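Local coordinates for protein ribosomal RNA small subunit methyltransferase E (Legionella pneumophila, PDB 5O96) that probably methylates N3 of a specific uridine in 16S rRNA of the assembled 30S ribosomal subunit, using S-adenosylmethionine as methyl donor, at residues H169-L174 with H213-L218. Sequence-based numbering, arbitrary orientation.
With SAM (S-adenosylmethionine), chain I.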
# COMPACT_ATOMS: atom_id res chain seq x y z
N HIS A 169 15.31 11.59 -16.10
CA HIS A 169 15.43 13.04 -16.03
C HIS A 169 15.24 13.56 -14.61
O HIS A 169 15.81 14.59 -14.26
CB HIS A 169 14.44 13.68 -17.01
CG HIS A 169 14.62 15.16 -17.16
ND1 HIS A 169 13.71 16.07 -16.67
CD2 HIS A 169 15.62 15.89 -17.72
CE1 HIS A 169 14.13 17.30 -16.93
NE2 HIS A 169 15.29 17.21 -17.57
N LEU A 170 14.45 12.88 -13.78
CA LEU A 170 14.37 13.20 -12.37
C LEU A 170 14.85 12.00 -11.57
O LEU A 170 14.53 10.85 -11.89
CB LEU A 170 12.96 13.60 -11.96
CG LEU A 170 12.73 14.05 -10.52
CD1 LEU A 170 13.57 15.27 -10.23
CD2 LEU A 170 11.26 14.32 -10.25
N LYS A 171 15.64 12.26 -10.53
CA LYS A 171 16.26 11.17 -9.77
C LYS A 171 16.10 11.46 -8.29
O LYS A 171 16.66 12.42 -7.78
CB LYS A 171 17.73 11.00 -10.14
CG LYS A 171 17.89 10.37 -11.51
CD LYS A 171 19.33 10.14 -11.87
CE LYS A 171 20.06 11.42 -12.12
NZ LYS A 171 21.27 11.20 -12.97
N LEU A 172 15.35 10.59 -7.61
CA LEU A 172 14.95 10.82 -6.23
C LEU A 172 15.32 9.61 -5.37
O LEU A 172 15.17 8.46 -5.79
CB LEU A 172 13.45 11.09 -6.16
CG LEU A 172 12.89 12.34 -6.84
CD1 LEU A 172 11.39 12.35 -6.62
CD2 LEU A 172 13.51 13.62 -6.28
N ILE A 173 15.77 9.87 -4.15
CA ILE A 173 15.95 8.81 -3.16
C ILE A 173 15.14 9.15 -1.93
O ILE A 173 15.20 10.28 -1.42
CB ILE A 173 17.44 8.62 -2.80
CG1 ILE A 173 17.60 7.53 -1.74
CG2 ILE A 173 18.12 9.99 -2.40
CD1 ILE A 173 18.99 6.92 -1.74
N LEU A 174 14.40 8.17 -1.42
CA LEU A 174 13.64 8.34 -0.19
C LEU A 174 14.61 8.28 0.99
O LEU A 174 15.13 7.21 1.32
CB LEU A 174 12.54 7.29 -0.07
CG LEU A 174 11.72 7.39 1.21
CD1 LEU A 174 11.07 8.76 1.33
CD2 LEU A 174 10.68 6.31 1.23
N HIS A 213 25.69 11.24 -7.74
CA HIS A 213 25.15 10.98 -9.07
C HIS A 213 23.77 11.59 -9.29
O HIS A 213 23.01 11.10 -10.13
CB HIS A 213 25.13 9.48 -9.33
CG HIS A 213 26.49 8.89 -9.47
ND1 HIS A 213 27.31 8.63 -8.39
CD2 HIS A 213 27.21 8.57 -10.57
CE1 HIS A 213 28.46 8.14 -8.82
NE2 HIS A 213 28.42 8.09 -10.14
N GLY A 214 23.45 12.67 -8.58
CA GLY A 214 22.28 13.47 -8.90
C GLY A 214 20.99 13.05 -8.21
O GLY A 214 19.96 13.67 -8.46
N PHE A 215 21.01 12.05 -7.34
CA PHE A 215 19.81 11.65 -6.62
C PHE A 215 19.51 12.63 -5.49
O PHE A 215 20.36 12.88 -4.63
CB PHE A 215 19.96 10.22 -6.14
CG PHE A 215 19.76 9.22 -7.24
CD1 PHE A 215 20.82 8.83 -8.06
CD2 PHE A 215 18.50 8.71 -7.50
CE1 PHE A 215 20.62 7.94 -9.09
CE2 PHE A 215 18.29 7.81 -8.53
CZ PHE A 215 19.34 7.43 -9.32
N LEU A 216 18.34 13.20 -5.52
CA LEU A 216 17.89 14.20 -4.55
C LEU A 216 16.99 13.57 -3.48
O LEU A 216 16.23 12.62 -3.78
CB LEU A 216 17.14 15.32 -5.27
CG LEU A 216 17.92 15.98 -6.42
CD1 LEU A 216 17.04 17.00 -7.15
CD2 LEU A 216 19.23 16.63 -5.97
N PRO A 217 17.05 14.07 -2.24
CA PRO A 217 16.30 13.44 -1.13
C PRO A 217 14.85 13.88 -1.05
O PRO A 217 14.53 15.07 -0.90
CB PRO A 217 17.09 13.89 0.11
CG PRO A 217 17.63 15.23 -0.27
CD PRO A 217 17.94 15.14 -1.77
N LEU A 218 13.96 12.91 -1.11
CA LEU A 218 12.52 13.09 -1.03
C LEU A 218 11.98 12.59 0.31
O LEU A 218 12.28 11.47 0.70
CB LEU A 218 11.85 12.30 -2.16
CG LEU A 218 10.31 12.27 -2.12
CD1 LEU A 218 9.85 13.60 -2.63
CD2 LEU A 218 9.73 11.06 -2.92
N SAM I . 10.93 1.40 8.13
CA SAM I . 10.89 0.43 7.04
C SAM I . 10.61 -1.05 7.37
O SAM I . 10.14 -1.42 8.43
OXT SAM I . 10.83 -1.96 6.56
CB SAM I . 12.20 0.53 6.32
CG SAM I . 12.37 0.99 4.90
SD SAM I . 12.40 2.76 4.89
CE SAM I . 11.18 3.16 3.63
C5' SAM I . 13.95 2.98 3.99
C4' SAM I . 14.53 4.32 4.38
O4' SAM I . 13.66 5.30 3.85
C3' SAM I . 14.45 4.50 5.89
O3' SAM I . 15.64 4.18 6.58
C2' SAM I . 14.17 5.96 6.08
O2' SAM I . 15.40 6.59 6.32
C1' SAM I . 13.62 6.41 4.74
N9 SAM I . 12.27 6.91 5.04
C8 SAM I . 11.19 6.24 5.58
N7 SAM I . 10.16 7.10 5.72
C5 SAM I . 10.58 8.31 5.28
C6 SAM I . 9.94 9.52 5.20
N6 SAM I . 8.69 9.61 5.64
N1 SAM I . 10.62 10.62 4.72
C2 SAM I . 11.93 10.50 4.30
N3 SAM I . 12.57 9.28 4.37
C4 SAM I . 11.90 8.21 4.86
O HOH W 1 17.33 14.74 -10.18
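Lys-171 lays its aliphatic stem across one face of the Phe-215 ring, CB lying 3.7 Å from the ring centroid in a CH-pi contact. Its CG stands anti to the carbonyl carbon (chi1 -73°), which carries the chain on over the ring so that CD passes 3.7 Å from Phe-215 CZ. A long, flexible residue suits this place: methylenes cover the aromatic, while the amine continues to the margin. Ile-173, on the same side of the sheet, brings CG2 to 4.2 Å from Phe-215 CB, and the phenyl ring also packs on helix 159-165. On the other side Leu-172 CD2 meets Leu-216 CB at 4.1 Å, and Leu-172 also packs on Leu-238 of helix 227-242. Farther along the strand Leu-174 lies over one face of the adenine, CD1 3.4 Å from SAM N3.

Between these two layers the strands pair in parallel. Leu-216 N donates to Lys-171 O, Ile-173 N to Leu-216 O (2.8 Å), and Leu-218 N to Ile-173 O, all nearly straight. Pro-217 fits because its nitrogen is not called on in this ladder; its carbonyl receives Tyr-185 OH. At the polar edge Lys-171 NZ reaches His-213 O in a weak bond of 3.3 Å, and a water accepts from Lys-171 N.

The backbone ladder thus fixes the edge strand 216-218 of the SPOUT-family parallel sheet, leaving an apolar leucine to line the cofactor pocket.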